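Side-chain contacts in esterase (uncultured bacterium FLS12, PDB 4RGY), which hydrolyses esters, with activity at low temperature and alkaline pH, and belongs to the alpha/beta-hydrolase clan: residues T18-I23 with A105-F110; A193-M198 with R226-G231; E239-E244 with D251-R256. One frame throughout, in Å; residues are numbered along the deposited sequence.

Contacts 1 and 3 join helices to strands of one mixed beta-sheet, and contact 2 joins two helices. Contact 1 sits near one border of that sheet, on strand 16-25; contact 3 uses strand 236-241, the outermost strand at the other end, and their nearest atoms are about 10 Å apart. Contact 2 lies on the far side of the chain's centre from contact 1, with 32 Å between the contact centres. Contacts 2 and 3 pack together through R226 NH1 and E240 OE1, 4.1 Å apart; helix 219-232 and strand 236-241 follow each other in the chain. The probable catalytic triad is S126, H245 and D216; H245 falls in the short link between the two segments of contact 3.

Contact 1. Residues T18-I23 with A105-F110; sequences TSMTVI and ALARSF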
loop_
_atom_site.group_PDB
_atom_site.type_symbol
_atom_site.label_atom_id
_atom_site.label_comp_id
_atom_site.label_asym_id
_atom_site.label_seq_id
_atom_site.Cartn_x
_atom_site.Cartn_y
_atom_site.Cartn_z
ATOM N N THR A 18 1.402 9.849 9.234
ATOM C CA THR A 18 0.770 8.624 9.690
ATOM C C THR A 18 -0.158 8.103 8.594
ATOM O O THR A 18 -0.120 8.589 7.460
ATOM C CB THR A 18 0.078 8.874 11.059
ATOM O OG1 THR A 18 -0.416 7.639 11.598
ATOM C CG2 THR A 18 -1.051 9.880 10.899
ATOM N N SER A 19 -0.956 7.090 8.913
ATOM C CA SER A 19 -1.746 6.414 7.899
ATOM C C SER A 19 -3.132 6.065 8.397
ATOM O O SER A 19 -3.338 5.915 9.598
ATOM C CB SER A 19 -1.051 5.121 7.475
ATOM O OG SER A 19 0.235 5.404 6.965
ATOM N N MET A 20 -4.076 5.933 7.474
ATOM C CA MET A 20 -5.378 5.348 7.781
ATOM C C MET A 20 -5.862 4.549 6.580
ATOM O O MET A 20 -5.386 4.733 5.451
ATOM C CB MET A 20 -6.406 6.426 8.130
ATOM C CG MET A 20 -6.756 7.348 6.978
ATOM S SD MET A 20 -8.008 8.525 7.511
ATOM C CE MET A 20 -7.889 9.744 6.205
ATOM N N THR A 21 -6.811 3.645 6.822
ATOM C CA THR A 21 -7.455 2.898 5.752
ATOM C C THR A 21 -8.891 3.372 5.661
ATOM O O THR A 21 -9.562 3.494 6.684
ATOM C CB THR A 21 -7.465 1.400 6.077
ATOM O OG1 THR A 21 -6.117 0.961 6.303
ATOM C CG2 THR A 21 -8.088 0.600 4.951
ATOM N N VAL A 22 -9.355 3.655 4.451
ATOM C CA VAL A 22 -10.726 4.106 4.243
ATOM C C VAL A 22 -11.387 3.239 3.183
ATOM O O VAL A 22 -10.790 2.942 2.146
ATOM C CB VAL A 22 -10.763 5.595 3.811
ATOM C CG1 VAL A 22 -12.156 6.010 3.374
ATOM C CG2 VAL A 22 -10.266 6.491 4.947
ATOM N N ILE A 23 -12.624 2.819 3.438
ATOM C CA ILE A 23 -13.399 2.203 2.370
ATOM C C ILE A 23 -14.627 3.049 2.063
ATOM O O ILE A 23 -15.313 3.521 2.975
ATOM C CB ILE A 23 -13.764 0.740 2.651
ATOM C CG1 ILE A 23 -14.327 0.565 4.044
ATOM C CG2 ILE A 23 -12.540 -0.153 2.495
ATOM C CD1 ILE A 23 -14.708 -0.882 4.352
ATOM N N ALA A 105 -12.036 15.566 10.666
ATOM C CA ALA A 105 -11.925 16.694 9.746
ATOM C C ALA A 105 -11.115 16.327 8.511
ATOM O O ALA A 105 -11.495 16.666 7.388
ATOM C CB ALA A 105 -11.318 17.913 10.438
ATOM N N LEU A 106 -9.994 15.637 8.710
ATOM C CA LEU A 106 -9.154 15.244 7.583
ATOM C C LEU A 106 -9.876 14.255 6.674
ATOM O O LEU A 106 -9.848 14.373 5.448
ATOM C CB LEU A 106 -7.837 14.642 8.075
ATOM C CG LEU A 106 -6.827 15.636 8.658
ATOM C CD1 LEU A 106 -5.690 14.903 9.343
ATOM C CD2 LEU A 106 -6.280 16.579 7.590
ATOM N N ALA A 107 -10.529 13.267 7.270
ATOM C CA ALA A 107 -11.267 12.299 6.476
ATOM C C ALA A 107 -12.337 12.984 5.634
ATOM O O ALA A 107 -12.484 12.685 4.447
ATOM C CB ALA A 107 -11.884 11.228 7.369
ATOM N N ARG A 108 -13.058 13.922 6.239
ATOM C CA ARG A 108 -14.116 14.641 5.537
ATOM C C ARG A 108 -13.567 15.583 4.462
ATOM O O ARG A 108 -14.245 15.863 3.472
ATOM C CB ARG A 108 -14.976 15.407 6.549
ATOM C CG ARG A 108 -15.891 14.495 7.347
ATOM C CD ARG A 108 -16.388 15.160 8.621
ATOM N NE ARG A 108 -17.283 14.262 9.345
ATOM C CZ ARG A 108 -17.464 14.289 10.660
ATOM N NH1 ARG A 108 -16.808 15.169 11.403
ATOM N NH2 ARG A 108 -18.296 13.424 11.225
ATOM N N SER A 109 -12.341 16.060 4.646
ATOM C CA SER A 109 -11.707 16.925 3.654
ATOM C C SER A 109 -11.249 16.121 2.429
ATOM O O SER A 109 -11.289 16.618 1.302
ATOM C CB SER A 109 -10.533 17.692 4.270
ATOM O OG SER A 109 -9.351 16.906 4.327
ATOM N N PHE A 110 -10.845 14.868 2.642
ATOM C CA PHE A 110 -10.351 14.031 1.552
ATOM C C PHE A 110 -11.481 13.350 0.774
ATOM O O PHE A 110 -11.408 13.186 -0.451
ATOM C CB PHE A 110 -9.463 12.907 2.094
ATOM C CG PHE A 110 -8.216 13.366 2.802
ATOM C CD1 PHE A 110 -7.629 14.594 2.531
ATOM C CD2 PHE A 110 -7.611 12.528 3.734
ATOM C CE1 PHE A 110 -6.467 14.983 3.198
ATOM C CE2 PHE A 110 -6.462 12.908 4.401
ATOM C CZ PHE A 110 -5.889 14.135 4.139
#
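M20 reaches from strand 16-25 to helix 95-110 and ends with its methyl CE at the edge of the F110 ring. CB leaves the strand toward the helix, and CG is placed between the backbone N and the carbonyl carbon (chi1 66°). Beyond CG the chain is straight, so the whole length of the side chain is spent on crossing the gap. CB and CG carry the chain out to the sulfur. SD runs alongside V22, the next residue on the same side of the strand, with M20 SD 4.0 Å from V22 CG2. CE does the joining: M20 CE is 3.7 Å from F110 CD2 and 3.9 Å from F110 CE2, lying near the ring plane, so this is an edge contact with the methyl and not sulfur over a face. The same methyl also rests against A107, with M20 CE 4.2 Å from A107 CA and 4.4 Å from A107 CB. Alanine's short side chain lets the methionine methyl come close to the helix backbone, and long, unbranched methionine can span from strand to helix.

The ring of F110 has L106 O above one face, 3.2 Å from the plane and displaced toward the rim. That same oxygen receives F110 N and S109 OG, the latter at 2.8 Å, so serine's hydroxyl is turned back onto its own helix. F5 of the second subunit meets the F110 ring edge-to-face, while V77 and F9 of the flanking strands pack on M20. The contact thus packs the C-terminal end of helix 95-110 against an antiparallel strand near the sheet border, in the layered alpha/beta packing characteristic of the alpha/beta-hydrolase fold.

Contact 2. Residues A193-M198 with R226-G231; sequences ALAERM and RDHVRG
Two nearly parallel helices, 191-200 and 219-232, pack side by side here in the C-terminal half of the alpha/beta-hydrolase fold, each leading into a parallel strand of the sheet (207-213 and 236-241). The axes of the two segments come within 10.0 Å at a crossing angle of -18°. Alanine suits the interface, since its small side chain takes the place nearest the other helix: the methyl of A195 faces that helix, and A195 CB lies 3.7 Å from V229 CG1. M137 of helix 127-138 and L234 also pack on A195. Beside this pair, H228 has its CG anti to the backbone N (chi1 175°); the imidazole thus reaches straight across the gap, and H228 CD2 comes to 4.1 Å from A195 CB. A histidine fits because the end of the ring is polar while its carbons can lie against alanine: NE2 is hydrogen-bonded to the carbonyl O of F192, one turn before E196. The carboxylate of E196 stays close by, its plane 69° from that of the ring, but its charged atoms do not contact NE2. The touch is made by its aliphatic part, E196 CG meeting the ring edge 3.9 Å from H228 NE2.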
loop_
_atom_site.group_PDB
_atom_site.type_symbol
_atom_site.label_atom_id
_atom_site.label_comp_id
_atom_site.label_asym_id
_atom_site.label_seq_id
_atom_site.Cartn_x
_atom_site.Cartn_y
_atom_site.Cartn_z
ATOM N N ALA A 193 -17.733 7.535 35.104
ATOM C CA ALA A 193 -18.123 8.912 35.378
ATOM C C ALA A 193 -18.856 9.528 34.197
ATOM O O ALA A 193 -19.859 10.233 34.366
ATOM C CB ALA A 193 -16.889 9.754 35.740
ATOM N N LEU A 194 -18.363 9.276 32.986
ATOM C CA LEU A 194 -19.015 9.799 31.799
ATOM C C LEU A 194 -20.447 9.265 31.682
ATOM O O LEU A 194 -21.356 10.003 31.292
ATOM C CB LEU A 194 -18.202 9.477 30.540
ATOM C CG LEU A 194 -16.788 10.091 30.489
ATOM C CD1 LEU A 194 -16.111 9.698 29.193
ATOM C CD2 LEU A 194 -16.798 11.608 30.635
ATOM N N ALA A 195 -20.642 7.993 32.026
ATOM C CA ALA A 195 -21.969 7.396 32.009
ATOM C C ALA A 195 -22.900 8.102 32.998
ATOM O O ALA A 195 -24.067 8.329 32.700
ATOM C CB ALA A 195 -21.887 5.902 32.298
ATOM N N GLU A 196 -22.387 8.475 34.168
ATOM C CA GLU A 196 -23.189 9.249 35.120
ATOM C C GLU A 196 -23.637 10.592 34.541
ATOM O O GLU A 196 -24.762 11.043 34.776
ATOM C CB GLU A 196 -22.449 9.447 36.452
ATOM C CG GLU A 196 -22.211 8.149 37.212
ATOM C CD GLU A 196 -21.891 8.370 38.673
ATOM O OE1 GLU A 196 -22.661 9.080 39.351
ATOM O OE2 GLU A 196 -20.863 7.835 39.138
ATOM N N ARG A 197 -22.760 11.245 33.781
ATOM C CA ARG A 197 -23.152 12.480 33.109
ATOM C C ARG A 197 -24.293 12.217 32.137
ATOM O O ARG A 197 -25.288 12.945 32.115
ATOM C CB ARG A 197 -21.993 13.081 32.314
ATOM C CG ARG A 197 -20.716 13.299 33.084
ATOM C CD ARG A 197 -19.693 13.888 32.121
ATOM N NE ARG A 197 -18.402 14.111 32.750
ATOM C CZ ARG A 197 -17.388 14.755 32.178
ATOM N NH1 ARG A 197 -17.507 15.228 30.945
ATOM N NH2 ARG A 197 -16.253 14.904 32.838
ATOM N N MET A 198 -24.141 11.177 31.324
ATOM C CA MET A 198 -25.128 10.876 30.299
ATOM C C MET A 198 -26.497 10.536 30.877
ATOM O O MET A 198 -27.525 10.886 30.302
ATOM C CB MET A 198 -24.643 9.729 29.418
ATOM C CG MET A 198 -25.509 9.510 28.200
ATOM S SD MET A 198 -24.538 9.634 26.702
ATOM C CE MET A 198 -23.684 11.163 27.098
ATOM N N ARG A 226 -21.436 -2.779 32.507
ATOM C CA ARG A 226 -22.827 -3.068 32.174
ATOM C C ARG A 226 -23.742 -2.824 33.368
ATOM O O ARG A 226 -24.759 -2.129 33.245
ATOM C CB ARG A 226 -22.969 -4.518 31.725
ATOM C CG ARG A 226 -24.397 -4.889 31.326
ATOM C CD ARG A 226 -24.626 -6.390 31.384
ATOM N NE ARG A 226 -24.602 -6.874 32.761
ATOM C CZ ARG A 226 -24.651 -8.158 33.094
ATOM N NH1 ARG A 226 -24.699 -9.081 32.142
ATOM N NH2 ARG A 226 -24.630 -8.518 34.370
ATOM N N ASP A 227 -23.377 -3.386 34.517
ATOM C CA ASP A 227 -24.209 -3.262 35.713
ATOM C C ASP A 227 -24.306 -1.797 36.141
ATOM O O ASP A 227 -25.363 -1.324 36.558
ATOM C CB ASP A 227 -23.667 -4.135 36.850
ATOM C CG ASP A 227 -23.874 -5.624 36.604
ATOM O OD1 ASP A 227 -24.593 -5.986 35.651
ATOM O OD2 ASP A 227 -23.292 -6.422 37.362
ATOM N N HIS A 228 -23.209 -1.063 35.980
ATOM C CA HIS A 228 -23.198 0.355 36.297
ATOM C C HIS A 228 -24.181 1.126 35.427
ATOM O O HIS A 228 -25.046 1.846 35.942
ATOM C CB HIS A 228 -21.781 0.906 36.128
ATOM C CG HIS A 228 -21.665 2.387 36.307
ATOM N ND1 HIS A 228 -21.840 3.010 37.525
ATOM C CD2 HIS A 228 -21.336 3.363 35.428
ATOM C CE1 HIS A 228 -21.639 4.311 37.381
ATOM N NE2 HIS A 228 -21.338 4.550 36.117
ATOM N N VAL A 229 -24.075 0.977 34.109
ATOM C CA VAL A 229 -24.945 1.762 33.236
ATOM C C VAL A 229 -26.415 1.345 33.351
ATOM O O VAL A 229 -27.307 2.189 33.245
ATOM C CB VAL A 229 -24.462 1.792 31.760
ATOM C CG1 VAL A 229 -23.072 2.402 31.683
ATOM C CG2 VAL A 229 -24.485 0.402 31.134
ATOM N N ARG A 230 -26.662 0.063 33.578
ATOM C CA ARG A 230 -28.033 -0.423 33.733
ATOM C C ARG A 230 -28.682 0.124 34.988
ATOM O O ARG A 230 -29.870 0.447 34.981
ATOM C CB ARG A 230 -28.054 -1.937 33.790
ATOM C CG ARG A 230 -27.956 -2.551 32.438
ATOM C CD ARG A 230 -27.498 -3.976 32.537
ATOM N NE ARG A 230 -28.001 -4.800 31.443
ATOM C CZ ARG A 230 -27.853 -4.574 30.137
ATOM N NH1 ARG A 230 -27.190 -3.514 29.658
ATOM N NH2 ARG A 230 -28.400 -5.439 29.290
ATOM N N GLY A 231 -27.907 0.218 36.062
ATOM C CA GLY A 231 -28.395 0.779 37.311
ATOM C C GLY A 231 -28.672 2.265 37.185
ATOM O O GLY A 231 -29.466 2.831 37.948
#

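Contact 3. Residues E239-E244 with D251-R256; sequences EESPGE and DAQIQR
R256 grips E239 side-on, one nitrogen to each carboxylate oxygen. R256 NE gives its N-H to E239 OE1 at 2.8 Å, and R256 NH2 gives one to E239 OE2 at 2.7 Å, both bonds fairly straight. Both oxygens are met on their syn side, and the planes of the two groups are 33° apart, so the bidentate salt bridge is somewhat twisted. The bend in the arginine chain (chi3 59°) turns NE and NH2 toward the strand.

Next to it, water 1 links E239 OE1 to Q253 NE2, donating to the first at 3.1 Å and accepting from the second at 3.0 Å. Y209 of strand 207-213 also bonds E239 OE1, so three partners fix the rotation of the carboxylate. With an alanine here in place of E239, the R256 guanidinium is likely to lose its mate and swing, and the water and Y209 their shared acceptor.

Farther out, Q253 packs on Y209 and C211, and the backbone of E239 pairs with Q210 and C212 of the neighbouring strand. Glutamate and arginine suit these places: their opposite charges pair, the flat carboxylate and guanidinium match two-on-two, and both are long enough to meet from a strand and a helix. Strand 236-241 and helix 247-260 flank the link carrying H245, the probable catalytic histidine, as in the alpha/beta-hydrolase fold, where that residue follows the last strand.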
loop_
_atom_site.group_PDB
_atom_site.type_symbol
_atom_site.label_atom_id
_atom_site.label_comp_id
_atom_site.label_asym_id
_atom_site.label_seq_id
_atom_site.Cartn_x
_atom_site.Cartn_y
_atom_site.Cartn_z
ATOM N N GLU A 239 -24.663 -7.480 24.760
ATOM C CA GLU A 239 -24.642 -8.857 24.282
ATOM C C GLU A 239 -23.408 -9.564 24.792
ATOM O O GLU A 239 -22.336 -8.967 24.878
ATOM C CB GLU A 239 -24.647 -8.893 22.748
ATOM C CG GLU A 239 -25.831 -8.204 22.102
ATOM C CD GLU A 239 -25.981 -8.527 20.621
ATOM O OE1 GLU A 239 -24.967 -8.626 19.896
ATOM O OE2 GLU A 239 -27.136 -8.680 20.183
ATOM N N GLU A 240 -23.547 -10.841 25.115
ATOM C CA GLU A 240 -22.404 -11.649 25.496
ATOM C C GLU A 240 -22.644 -13.056 24.978
ATOM O O GLU A 240 -23.791 -13.453 24.754
ATOM C CB GLU A 240 -22.211 -11.655 27.015
ATOM C CG GLU A 240 -23.317 -12.377 27.771
ATOM C CD GLU A 240 -23.063 -12.432 29.269
ATOM O OE1 GLU A 240 -22.424 -11.512 29.815
ATOM O OE2 GLU A 240 -23.506 -13.414 29.902
ATOM N N SER A 241 -21.560 -13.800 24.784
ATOM C CA SER A 241 -21.614 -15.159 24.250
ATOM C C SER A 241 -20.204 -15.722 24.375
ATOM O O SER A 241 -19.279 -14.976 24.678
ATOM C CB SER A 241 -22.090 -15.154 22.791
ATOM O OG SER A 241 -21.234 -14.385 21.963
ATOM N N PRO A 242 -20.026 -17.039 24.163
ATOM C CA PRO A 242 -18.671 -17.585 24.290
ATOM C C PRO A 242 -17.662 -16.894 23.380
ATOM O O PRO A 242 -17.960 -16.607 22.218
ATOM C CB PRO A 242 -18.853 -19.042 23.864
ATOM C CG PRO A 242 -20.251 -19.355 24.260
ATOM C CD PRO A 242 -21.024 -18.106 23.966
ATOM N N GLY A 243 -16.481 -16.616 23.915
ATOM C CA GLY A 243 -15.472 -15.933 23.133
ATOM C C GLY A 243 -14.328 -15.400 23.959
ATOM O O GLY A 243 -14.447 -15.175 25.167
ATOM N N GLU A 244 -13.203 -15.207 23.284
ATOM C CA GLU A 244 -12.011 -14.646 23.883
ATOM C C GLU A 244 -11.659 -13.332 23.185
ATOM O O GLU A 244 -12.413 -12.846 22.331
ATOM C CB GLU A 244 -10.858 -15.644 23.779
ATOM C CG GLU A 244 -11.187 -17.021 24.355
ATOM C CD GLU A 244 -9.992 -17.949 24.379
ATOM O OE1 GLU A 244 -9.443 -18.239 23.298
ATOM O OE2 GLU A 244 -9.600 -18.385 25.480
ATOM N N ASP A 251 -15.114 -10.464 14.204
ATOM C CA ASP A 251 -15.618 -10.632 12.850
ATOM C C ASP A 251 -17.107 -10.969 12.889
ATOM O O ASP A 251 -17.884 -10.464 12.079
ATOM C CB ASP A 251 -14.840 -11.740 12.127
ATOM C CG ASP A 251 -15.277 -11.922 10.678
ATOM O OD1 ASP A 251 -15.042 -11.018 9.856
ATOM O OD2 ASP A 251 -15.853 -12.977 10.353
ATOM N N ALA A 252 -17.507 -11.819 13.831
ATOM C CA ALA A 252 -18.912 -12.162 13.999
ATOM C C ALA A 252 -19.689 -10.983 14.575
ATOM O O ALA A 252 -20.748 -10.608 14.071
ATOM C CB ALA A 252 -19.053 -13.380 14.906
ATOM N N GLN A 253 -19.162 -10.395 15.642
ATOM C CA GLN A 253 -19.890 -9.346 16.341
ATOM C C GLN A 253 -20.038 -8.051 15.549
ATOM O O GLN A 253 -21.041 -7.345 15.703
ATOM C CB GLN A 253 -19.250 -9.058 17.697
ATOM C CG GLN A 253 -19.407 -10.193 18.685
ATOM C CD GLN A 253 -20.853 -10.546 18.905
ATOM O OE1 GLN A 253 -21.293 -11.640 18.559
ATOM N NE2 GLN A 253 -21.614 -9.616 19.474
ATOM N N ILE A 254 -19.062 -7.717 14.706
ATOM C CA ILE A 254 -19.164 -6.460 13.962
ATOM C C ILE A 254 -20.354 -6.478 12.993
ATOM O O ILE A 254 -20.953 -5.437 12.713
ATOM C CB ILE A 254 -17.839 -6.071 13.254
ATOM C CG1 ILE A 254 -17.831 -4.580 12.894
ATOM C CG2 ILE A 254 -17.602 -6.918 12.011
ATOM C CD1 ILE A 254 -17.928 -3.645 14.097
ATOM N N GLN A 255 -20.726 -7.669 12.521
ATOM C CA GLN A 255 -21.926 -7.811 11.687
ATOM C C GLN A 255 -23.194 -7.437 12.459
ATOM O O GLN A 255 -24.095 -6.798 11.914
ATOM C CB GLN A 255 -22.033 -9.233 11.142
ATOM C CG GLN A 255 -20.900 -9.587 10.186
ATOM C CD GLN A 255 -20.905 -11.049 9.839
ATOM O OE1 GLN A 255 -21.778 -11.515 9.101
ATOM N NE2 GLN A 255 -19.946 -11.793 10.376
ATOM N N ARG A 256 -23.245 -7.807 13.737
ATOM C CA ARG A 256 -24.388 -7.466 14.578
ATOM C C ARG A 256 -24.402 -5.970 14.860
ATOM O O ARG A 256 -25.452 -5.332 14.831
ATOM C CB ARG A 256 -24.350 -8.270 15.873
ATOM C CG ARG A 256 -24.355 -9.779 15.640
ATOM C CD ARG A 256 -24.448 -10.540 16.952
ATOM N NE ARG A 256 -25.661 -10.193 17.684
ATOM C CZ ARG A 256 -26.848 -10.759 17.486
ATOM N NH1 ARG A 256 -26.995 -11.704 16.560
ATOM N NH2 ARG A 256 -27.895 -10.376 18.203
HETATM O O HOH W 1 -23.754 -11.470 20.478
#